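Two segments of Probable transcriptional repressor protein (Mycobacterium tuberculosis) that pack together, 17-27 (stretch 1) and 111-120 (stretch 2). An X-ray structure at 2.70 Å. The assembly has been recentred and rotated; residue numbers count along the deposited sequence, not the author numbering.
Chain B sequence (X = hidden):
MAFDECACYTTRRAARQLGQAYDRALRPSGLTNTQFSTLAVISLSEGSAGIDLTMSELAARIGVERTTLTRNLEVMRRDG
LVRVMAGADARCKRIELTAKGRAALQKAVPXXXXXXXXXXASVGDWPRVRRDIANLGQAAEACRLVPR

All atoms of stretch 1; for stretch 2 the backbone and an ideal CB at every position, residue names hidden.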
# COMPACT_ATOMS: atom_id res chain seq x y z
N GLN B 17 0.15 6.67 -4.29
CA GLN B 17 -0.15 8.08 -4.52
C GLN B 17 -0.71 8.72 -3.26
O GLN B 17 -0.40 9.87 -2.94
CB GLN B 17 -1.15 8.24 -5.67
CG GLN B 17 -0.60 7.84 -7.03
CD GLN B 17 -1.70 7.65 -8.06
OE1 GLN B 17 -2.79 7.19 -7.73
NE2 GLN B 17 -1.41 8.00 -9.30
N LEU B 18 -1.53 7.97 -2.53
CA LEU B 18 -2.09 8.44 -1.26
C LEU B 18 -0.99 8.64 -0.23
O LEU B 18 -0.97 9.65 0.48
CB LEU B 18 -3.13 7.44 -0.73
CG LEU B 18 -4.46 7.39 -1.49
CD1 LEU B 18 -5.23 6.13 -1.15
CD2 LEU B 18 -5.28 8.64 -1.19
N GLY B 19 -0.08 7.68 -0.15
CA GLY B 19 1.06 7.79 0.75
C GLY B 19 1.85 9.05 0.49
O GLY B 19 2.27 9.73 1.43
N GLN B 20 2.05 9.37 -0.78
CA GLN B 20 2.78 10.57 -1.18
C GLN B 20 2.07 11.85 -0.73
O GLN B 20 2.68 12.72 -0.12
CB GLN B 20 3.00 10.60 -2.69
CG GLN B 20 4.26 9.89 -3.15
CD GLN B 20 4.29 9.67 -4.65
OE1 GLN B 20 3.25 9.63 -5.30
NE2 GLN B 20 5.49 9.52 -5.20
N ALA B 21 0.78 11.96 -1.06
CA ALA B 21 0.01 13.14 -0.69
C ALA B 21 -0.09 13.30 0.82
O ALA B 21 0.01 14.40 1.35
CB ALA B 21 -1.37 13.10 -1.33
N TYR B 22 -0.30 12.18 1.51
CA TYR B 22 -0.39 12.19 2.97
C TYR B 22 0.95 12.57 3.61
O TYR B 22 0.98 13.28 4.61
CB TYR B 22 -0.88 10.84 3.49
CG TYR B 22 -2.39 10.72 3.48
CD1 TYR B 22 -3.11 10.86 2.31
CD2 TYR B 22 -3.10 10.47 4.66
CE1 TYR B 22 -4.49 10.76 2.29
CE2 TYR B 22 -4.48 10.36 4.65
CZ TYR B 22 -5.17 10.51 3.47
OH TYR B 22 -6.54 10.41 3.46
N ASP B 23 2.04 12.10 3.02
CA ASP B 23 3.38 12.51 3.45
C ASP B 23 3.56 14.01 3.28
O ASP B 23 3.98 14.70 4.20
CB ASP B 23 4.45 11.77 2.66
CG ASP B 23 4.75 10.40 3.22
OD1 ASP B 23 4.02 9.95 4.13
OD2 ASP B 23 5.72 9.76 2.76
N ARG B 24 3.23 14.50 2.09
CA ARG B 24 3.34 15.93 1.79
C ARG B 24 2.55 16.77 2.79
O ARG B 24 3.05 17.76 3.32
CB ARG B 24 2.87 16.22 0.37
CG ARG B 24 2.90 17.69 0.01
CD ARG B 24 2.21 17.96 -1.32
NE ARG B 24 2.18 19.39 -1.61
CZ ARG B 24 3.15 20.04 -2.25
NH1 ARG B 24 4.24 19.39 -2.65
NH2 ARG B 24 3.04 21.34 -2.48
N ALA B 25 1.30 16.37 3.03
CA ALA B 25 0.43 17.11 3.94
C ALA B 25 0.95 17.09 5.38
O ALA B 25 0.78 18.06 6.12
CB ALA B 25 -0.99 16.56 3.88
N LEU B 26 1.57 15.98 5.76
CA LEU B 26 2.06 15.80 7.13
C LEU B 26 3.45 16.39 7.36
O LEU B 26 3.97 16.35 8.47
CB LEU B 26 2.06 14.32 7.51
CG LEU B 26 0.69 13.69 7.78
CD1 LEU B 26 0.80 12.17 7.83
CD2 LEU B 26 0.09 14.23 9.06
N ARG B 27 4.06 16.92 6.30
CA ARG B 27 5.39 17.50 6.38
C ARG B 27 5.60 18.34 7.65
O ARG B 27 6.55 18.10 8.40
CB ARG B 27 5.70 18.33 5.13
CG ARG B 27 6.72 17.69 4.19
CD ARG B 27 6.52 18.16 2.76
NE ARG B 27 6.54 19.62 2.63
CZ ARG B 27 6.27 20.27 1.51
NH1 ARG B 27 5.94 19.61 0.41
NH2 ARG B 27 6.31 21.60 1.48
N UNK B 111 -3.71 18.25 9.87
CA UNK B 111 -3.09 18.11 8.55
C UNK B 111 -3.62 16.88 7.83
O UNK B 111 -3.94 16.93 6.64
CB UNK B 111 -1.57 18.03 8.68
N UNK B 112 -3.70 15.77 8.56
CA UNK B 112 -4.25 14.53 8.02
C UNK B 112 -5.73 14.68 7.71
O UNK B 112 -6.24 14.10 6.75
CB UNK B 112 -4.03 13.38 9.00
N UNK B 113 -6.42 15.47 8.53
CA UNK B 113 -7.85 15.68 8.39
C UNK B 113 -8.17 16.49 7.13
O UNK B 113 -9.20 16.29 6.50
CB UNK B 113 -8.40 16.39 9.63
N UNK B 114 -7.27 17.40 6.78
CA UNK B 114 -7.43 18.22 5.59
C UNK B 114 -7.26 17.44 4.31
O UNK B 114 -8.05 17.57 3.38
CB UNK B 114 -6.43 19.38 5.62
N UNK B 115 -6.21 16.62 4.25
CA UNK B 115 -5.94 15.81 3.07
C UNK B 115 -6.99 14.71 2.90
O UNK B 115 -7.39 14.39 1.79
CB UNK B 115 -4.54 15.20 3.16
N UNK B 116 -7.44 14.15 4.02
CA UNK B 116 -8.49 13.14 4.02
C UNK B 116 -9.76 13.69 3.37
O UNK B 116 -10.37 13.04 2.53
CB UNK B 116 -8.78 12.67 5.45
N UNK B 117 -10.13 14.90 3.77
CA UNK B 117 -11.33 15.55 3.25
C UNK B 117 -11.19 15.86 1.76
O UNK B 117 -12.13 15.68 0.99
CB UNK B 117 -11.62 16.83 4.03
N UNK B 118 -10.01 16.32 1.37
CA UNK B 118 -9.75 16.72 -0.01
C UNK B 118 -9.71 15.51 -0.94
O UNK B 118 -10.10 15.60 -2.11
CB UNK B 118 -8.43 17.49 -0.10
N UNK B 119 -9.24 14.39 -0.42
CA UNK B 119 -9.10 13.17 -1.22
C UNK B 119 -10.41 12.39 -1.33
O UNK B 119 -10.76 11.90 -2.40
CB UNK B 119 -8.02 12.27 -0.62
N UNK B 120 -11.15 12.29 -0.22
CA UNK B 120 -12.40 11.54 -0.20
C UNK B 120 -13.56 12.34 -0.78
O UNK B 120 -14.71 11.89 -0.75
CB UNK B 120 -12.73 11.11 1.23

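Both stretches are largely helical, and the two helices run roughly antiparallel, at 142°, with axes 8.9 Å apart at closest approach. Stretch 1 offers a largely apolar surface built from Leu-18, Ala-21, Tyr-22, Ala-25 and Leu-26, with the Tyr-22 hydroxyl as a polar side-chain point.

Position 111 points toward stretch 1. Its ideal CB lies 3.5 Å from Ala-25 O and 4.2 Å from Leu-26 CD2. Leu-26 offers an apolar surface here, so a medium or large apolar chain would suit. The residue is Leu-111. Its CB meets Leu-26 CD2 at 4.2 Å, and its CD1 reaches Ala-25 O at 3.5 Å.

Position 112 points sideways. The ideal CB is 4.2 Å from Leu-26 CD2 and 5.3 Å from Tyr-22 CD2. An apolar or aromatic chain could cover both neighbours; leucine, methionine, phenylalanine or tryptophan would fit this description. The residue is Trp-112, with chi1 in t. Its CB lies 4.2 Å from Leu-26 CD2, and its CD1 comes to 3.3 Å from Tyr-22 CE2. The two aromatics meet rim to rim, neither over the face of the other, with planes at 64°. Trp-112 NE1 is hydrogen-bonded elsewhere in the structure.

Position 113 points away from stretch 1, which sets no demand here. A polar or charged residue is acceptable. It is Arg-113, extended and without contact.

Position 114 is sideways, and no atom of stretch 1 lies within 5.5 Å of the ideal CB. There is room for a side chain, and the helical backbone angles do not require glycine. The residue is nevertheless Gly-114.

Position 115 points straight at stretch 1. The ideal CB is 3.9 Å from Ala-25 CB and 4.5 Å from Tyr-22 CE1. The approach is close, so a compact apolar residue such as alanine, valine or isoleucine is the natural choice. The residue is Val-115. Its CG1 sits over the face of the Tyr-22 ring, 3.8 Å from the ring centroid, in a CH-pi contact. Its CG2 lies 3.7 Å from Tyr-22 CE1, and its CB packs on Ala-25 CB at 3.9 Å.

Position 116 points sideways, with the ideal CB 3.8 Å from Tyr-22 OH. A polar chain able to pair with a hydroxyl would suit, such as glutamine, glutamate or histidine. The residue is Gln-116. Tyr-22 OH donates a hydrogen bond to Gln-116 OE1 at 2.3 Å, which is very short.

Positions 117 and 118 have nothing of stretch 1 within 5.5 Å of their ideal CB atoms, so small or polar residues would serve. They are Ala-117 and Glu-118.

Position 119 points toward stretch 1, with the ideal CB 4.6 Å from Leu-18 CD2 and 4.7 Å from Tyr-22 OH. An aliphatic chain suits the leucine best. The residue is Val-119, and its CG1 lies 3.7 Å from Leu-18 CD2.

Position 120 is sideways and free of contact, so many residues would do. The residue is Thr-120; its OG1 donates to Gln-116 O at 2.7 Å, a bond back to the preceding turn of stretch 2.

Stretch 2, residues 111-120: LWRGVQAEVT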
# COMPACT_ATOMS: atom_id res chain seq x y z
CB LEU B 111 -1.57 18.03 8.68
CG LEU B 111 -0.89 19.20 9.39
CD1 LEU B 111 0.62 18.99 9.45
CD2 LEU B 111 -1.22 20.51 8.69
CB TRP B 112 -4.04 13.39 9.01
CG TRP B 112 -4.90 12.19 8.75
CD1 TRP B 112 -4.67 11.20 7.84
CD2 TRP B 112 -6.12 11.84 9.42
NE1 TRP B 112 -5.68 10.26 7.90
CE2 TRP B 112 -6.58 10.64 8.86
CE3 TRP B 112 -6.87 12.44 10.44
CZ2 TRP B 112 -7.76 10.02 9.28
CZ3 TRP B 112 -8.04 11.83 10.85
CH2 TRP B 112 -8.47 10.63 10.27
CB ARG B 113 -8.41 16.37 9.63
CG ARG B 113 -9.91 16.26 9.80
CD ARG B 113 -10.29 16.40 11.27
NE ARG B 113 -11.73 16.30 11.48
CZ ARG B 113 -12.31 16.22 12.67
NH1 ARG B 113 -11.56 16.23 13.77
NH2 ARG B 113 -13.63 16.14 12.77
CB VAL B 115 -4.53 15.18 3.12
CG1 VAL B 115 -4.39 14.25 4.31
CG2 VAL B 115 -4.23 14.45 1.82
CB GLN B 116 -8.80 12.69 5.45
CG GLN B 116 -9.95 11.70 5.57
CD GLN B 116 -9.53 10.28 5.26
OE1 GLN B 116 -8.46 10.04 4.70
NE2 GLN B 116 -10.38 9.32 5.62
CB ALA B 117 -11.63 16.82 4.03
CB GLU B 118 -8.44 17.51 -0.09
CG GLU B 118 -8.25 18.27 -1.39
CD GLU B 118 -7.05 19.21 -1.33
OE1 GLU B 118 -6.40 19.28 -0.27
OE2 GLU B 118 -6.76 19.87 -2.35
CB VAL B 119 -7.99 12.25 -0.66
CG1 VAL B 119 -8.29 10.79 -0.97
CG2 VAL B 119 -6.64 12.66 -1.22
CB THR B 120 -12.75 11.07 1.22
OG1 THR B 120 -12.93 12.21 2.07
CG2 THR B 120 -11.65 10.18 1.78
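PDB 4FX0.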